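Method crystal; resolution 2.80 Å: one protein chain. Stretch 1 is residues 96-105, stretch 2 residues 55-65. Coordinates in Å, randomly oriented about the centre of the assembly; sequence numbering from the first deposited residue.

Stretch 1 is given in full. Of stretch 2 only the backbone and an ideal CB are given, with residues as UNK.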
# COMPACT_ATOMS: atom_id res chain seq x y z
N ARG B 96 -16.83 33.83 9.14
CA ARG B 96 -15.43 33.81 8.74
C ARG B 96 -15.09 32.50 8.03
O ARG B 96 -14.51 32.50 6.95
CB ARG B 96 -14.51 34.04 9.93
CG ARG B 96 -13.05 34.25 9.51
CD ARG B 96 -12.37 35.34 10.33
NE ARG B 96 -12.79 35.29 11.72
CZ ARG B 96 -12.44 34.33 12.58
NH1 ARG B 96 -11.64 33.33 12.17
NH2 ARG B 96 -12.89 34.38 13.83
N ILE B 97 -15.47 31.39 8.66
CA ILE B 97 -15.28 30.07 8.08
C ILE B 97 -15.88 30.04 6.68
O ILE B 97 -15.34 29.42 5.78
CB ILE B 97 -15.93 28.99 8.96
CG1 ILE B 97 -15.23 28.96 10.32
CG2 ILE B 97 -15.89 27.61 8.25
CD1 ILE B 97 -15.70 27.88 11.25
N SER B 98 -16.99 30.74 6.52
CA SER B 98 -17.63 30.87 5.23
C SER B 98 -16.83 31.75 4.26
O SER B 98 -16.56 31.36 3.12
CB SER B 98 -19.05 31.40 5.42
OG SER B 98 -19.59 31.87 4.20
N ALA B 99 -16.43 32.93 4.72
CA ALA B 99 -15.62 33.85 3.90
C ALA B 99 -14.29 33.21 3.49
O ALA B 99 -13.82 33.40 2.36
CB ALA B 99 -15.39 35.15 4.65
N LEU B 100 -13.68 32.46 4.41
CA LEU B 100 -12.48 31.69 4.13
C LEU B 100 -12.76 30.55 3.16
O LEU B 100 -11.98 30.29 2.24
CB LEU B 100 -11.89 31.14 5.43
CG LEU B 100 -11.06 32.15 6.23
CD1 LEU B 100 -10.60 31.57 7.55
CD2 LEU B 100 -9.88 32.56 5.39
N GLY B 101 -13.90 29.89 3.36
CA GLY B 101 -14.36 28.86 2.45
C GLY B 101 -14.49 29.34 1.01
O GLY B 101 -13.93 28.74 0.10
N ASN B 102 -15.23 30.43 0.80
CA ASN B 102 -15.45 30.95 -0.54
C ASN B 102 -14.17 31.39 -1.25
O ASN B 102 -14.06 31.25 -2.46
CB ASN B 102 -16.48 32.08 -0.52
CG ASN B 102 -17.88 31.59 -0.22
OD1 ASN B 102 -18.53 32.06 0.71
ND2 ASN B 102 -18.34 30.60 -0.98
N LYS B 103 -13.21 31.90 -0.49
CA LYS B 103 -11.95 32.30 -1.09
C LYS B 103 -11.24 31.05 -1.59
O LYS B 103 -10.80 30.99 -2.74
CB LYS B 103 -11.07 33.07 -0.10
CG LYS B 103 -10.49 34.39 -0.64
CD LYS B 103 -9.45 34.17 -1.73
CE LYS B 103 -9.62 35.15 -2.89
NZ LYS B 103 -9.31 36.56 -2.52
N ILE B 104 -11.14 30.04 -0.72
CA ILE B 104 -10.53 28.77 -1.07
C ILE B 104 -11.17 28.20 -2.33
O ILE B 104 -10.48 27.72 -3.23
CB ILE B 104 -10.68 27.73 0.06
CG1 ILE B 104 -9.63 27.96 1.14
CG2 ILE B 104 -10.53 26.33 -0.49
CD1 ILE B 104 -10.02 27.43 2.51
N ARG B 105 -12.50 28.27 -2.39
CA ARG B 105 -13.21 27.74 -3.55
C ARG B 105 -12.90 28.54 -4.81
O ARG B 105 -12.78 27.98 -5.91
CB ARG B 105 -14.72 27.62 -3.29
CG ARG B 105 -15.49 27.25 -4.55
CD ARG B 105 -16.69 26.40 -4.26
NE ARG B 105 -17.57 27.01 -3.27
CZ ARG B 105 -18.89 26.91 -3.30
NH1 ARG B 105 -19.49 26.22 -4.27
NH2 ARG B 105 -19.62 27.50 -2.35
N UNK B 55 -3.01 28.04 4.18
CA UNK B 55 -3.24 28.91 5.34
C UNK B 55 -4.71 29.04 5.73
O UNK B 55 -5.05 28.90 6.91
CB UNK B 55 -2.67 30.30 5.05
N UNK B 56 -5.58 29.32 4.76
CA UNK B 56 -7.00 29.40 5.03
C UNK B 56 -7.54 28.10 5.61
O UNK B 56 -8.31 28.12 6.58
CB UNK B 56 -7.76 29.76 3.75
N UNK B 57 -7.15 26.97 5.00
CA UNK B 57 -7.57 25.65 5.46
C UNK B 57 -7.22 25.45 6.94
O UNK B 57 -8.09 25.12 7.75
CB UNK B 57 -6.92 24.56 4.61
N UNK B 58 -5.96 25.67 7.30
CA UNK B 58 -5.54 25.63 8.70
C UNK B 58 -6.39 26.56 9.59
O UNK B 58 -6.83 26.17 10.67
CB UNK B 58 -4.06 26.02 8.81
N UNK B 59 -6.61 27.79 9.13
CA UNK B 59 -7.48 28.72 9.84
C UNK B 59 -8.85 28.09 10.08
O UNK B 59 -9.30 27.99 11.23
CB UNK B 59 -7.62 30.03 9.06
N UNK B 60 -9.51 27.66 9.00
CA UNK B 60 -10.79 26.99 9.12
C UNK B 60 -10.74 25.83 10.12
O UNK B 60 -11.66 25.67 10.93
CB UNK B 60 -11.24 26.48 7.75
N UNK B 61 -9.68 25.03 10.07
CA UNK B 61 -9.53 23.89 10.99
C UNK B 61 -9.64 24.30 12.45
O UNK B 61 -10.31 23.63 13.23
CB UNK B 61 -8.18 23.20 10.76
N UNK B 62 -8.96 25.39 12.81
CA UNK B 62 -9.00 25.93 14.17
C UNK B 62 -10.38 26.50 14.47
O UNK B 62 -10.96 26.23 15.52
CB UNK B 62 -7.93 27.01 14.36
N UNK B 63 -10.90 27.29 13.54
CA UNK B 63 -12.23 27.87 13.65
C UNK B 63 -13.32 26.83 13.89
O UNK B 63 -14.21 27.02 14.72
CB UNK B 63 -12.55 28.66 12.38
N UNK B 64 -13.26 25.73 13.15
CA UNK B 64 -14.24 24.65 13.29
C UNK B 64 -14.29 24.12 14.72
O UNK B 64 -15.36 23.96 15.29
CB UNK B 64 -13.91 23.51 12.32
N UNK B 65 -13.12 23.87 15.30
CA UNK B 65 -13.06 23.27 16.64
C UNK B 65 -13.40 24.27 17.74
O UNK B 65 -13.42 23.93 18.92
CB UNK B 65 -11.67 22.69 16.89

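Both stretches are helical and run nearly antiparallel, at 154°, with axes 9.7 Å apart at their closest. Every position of stretch 2 therefore favours residues that tolerate a helix, and those facing stretch 1 meet mainly Ile97, Leu100 and Ile104.

At position 55 the ideal CB points sideways and finds nothing of stretch 1 within 5.5 Å, so many side chains would do, polar ones readily. It is Asp55, whose end leads away.

Position 56 points toward stretch 1, its ideal CB 3.5 Å from Ile104 CD1 and 3.9 Å from Leu100 CD2. The space is tight at the root, so a small or slender side chain suits, apolar or with a polar end that can reach past the leucine. It is Asn56, with chi1 in m. Its OD1 lies 3.3 Å from Leu100 CD2 and its ND2 4.0 Å from Lys103 CB; the contact is one of packing, with no hydrogen bond across the helices.

Position 57 points away, yet its ideal CB is still 4.7 Å from Ile104 CD1. An aliphatic chain could cover that methyl from the flank, and Ile57 does so, its CG1 3.9 Å from Ile104 CD1.

Position 58 is out of reach and open to almost any helix former; it is Glu58.

Position 59 points toward stretch 1, with its ideal CB 3.7 Å from Leu100 CD1. Apolar side chains would fit, as would a polar one offering its CB to the leucine. Asp59 makes that CB contact.

At position 60 the CB points sideways, but Ile97, Leu100, Gly101 and Ile104 outline a hole beside it. The backbone of Gly101 forms one side of the hole, and a leucine, isoleucine or methionine could enter. Ile60 is the knob: its CG2 lies 3.8 Å from Ile97 CG2, its CG1 3.8 Å from Leu100 CB, and its CD1 3.8 Å from Gly101 N and 3.7 Å from Ile104 CD1.

Positions 61 and 62, pointing away and out of reach respectively, suit polar residues; they are Glu61 and Gln62.

Position 63 points toward stretch 1, its ideal CB 3.4 Å from Ile97 CG1. So tight a fit favours a small residue, and Ala63 sets its single methyl against Ile97, CB to CG1 3.4 Å.

Position 64 points sideways, near Ile97 CD1, where a branched or linear aliphatic chain can graze the methyl. Ile64 places CG1 4.3 Å from Ile97 CD1.

Position 65 is out of reach and accepts many types; Glu65 hydrogen-bonds through OE2 elsewhere in the structure.

Stretch 2 55-65: DNIEDIEQAIE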
# COMPACT_ATOMS: atom_id res chain seq x y z
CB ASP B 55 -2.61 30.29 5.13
CG ASP B 55 -1.10 30.30 5.34
OD1 ASP B 55 -0.58 29.32 5.92
OD2 ASP B 55 -0.45 31.28 4.93
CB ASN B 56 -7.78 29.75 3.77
CG ASN B 56 -7.58 31.18 3.33
OD1 ASN B 56 -6.92 31.97 4.01
ND2 ASN B 56 -8.15 31.54 2.18
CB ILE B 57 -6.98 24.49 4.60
CG1 ILE B 57 -7.69 24.37 3.26
CG2 ILE B 57 -7.09 23.14 5.31
CD1 ILE B 57 -7.03 23.37 2.35
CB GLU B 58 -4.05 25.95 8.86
CG GLU B 58 -3.11 24.95 8.20
CD GLU B 58 -1.64 25.22 8.52
OE1 GLU B 58 -1.37 25.97 9.49
OE2 GLU B 58 -0.76 24.67 7.82
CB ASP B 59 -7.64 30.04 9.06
CG ASP B 59 -6.42 30.95 9.20
OD1 ASP B 59 -5.59 30.71 10.11
OD2 ASP B 59 -6.30 31.91 8.40
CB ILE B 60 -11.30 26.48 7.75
CG1 ILE B 60 -11.45 27.63 6.77
CG2 ILE B 60 -12.62 25.75 7.91
CD1 ILE B 60 -12.24 27.25 5.52
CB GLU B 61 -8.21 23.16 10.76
CG GLU B 61 -8.23 22.24 9.56
CD GLU B 61 -7.14 21.19 9.62
OE1 GLU B 61 -7.40 20.09 10.15
OE2 GLU B 61 -6.02 21.48 9.12
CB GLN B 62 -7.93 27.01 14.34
CG GLN B 62 -6.89 26.74 15.42
CD GLN B 62 -5.91 25.63 15.05
OE1 GLN B 62 -5.70 25.33 13.87
NE2 GLN B 62 -5.30 25.01 16.06
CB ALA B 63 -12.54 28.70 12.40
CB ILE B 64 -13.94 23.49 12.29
CG1 ILE B 64 -14.47 23.82 10.90
CG2 ILE B 64 -14.56 22.18 12.78
CD1 ILE B 64 -13.74 23.11 9.79
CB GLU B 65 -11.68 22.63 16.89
CG GLU B 65 -11.25 21.62 15.81
CD GLU B 65 -12.22 20.46 15.62
OE1 GLU B 65 -12.94 20.11 16.58
OE2 GLU B 65 -12.26 19.89 14.50
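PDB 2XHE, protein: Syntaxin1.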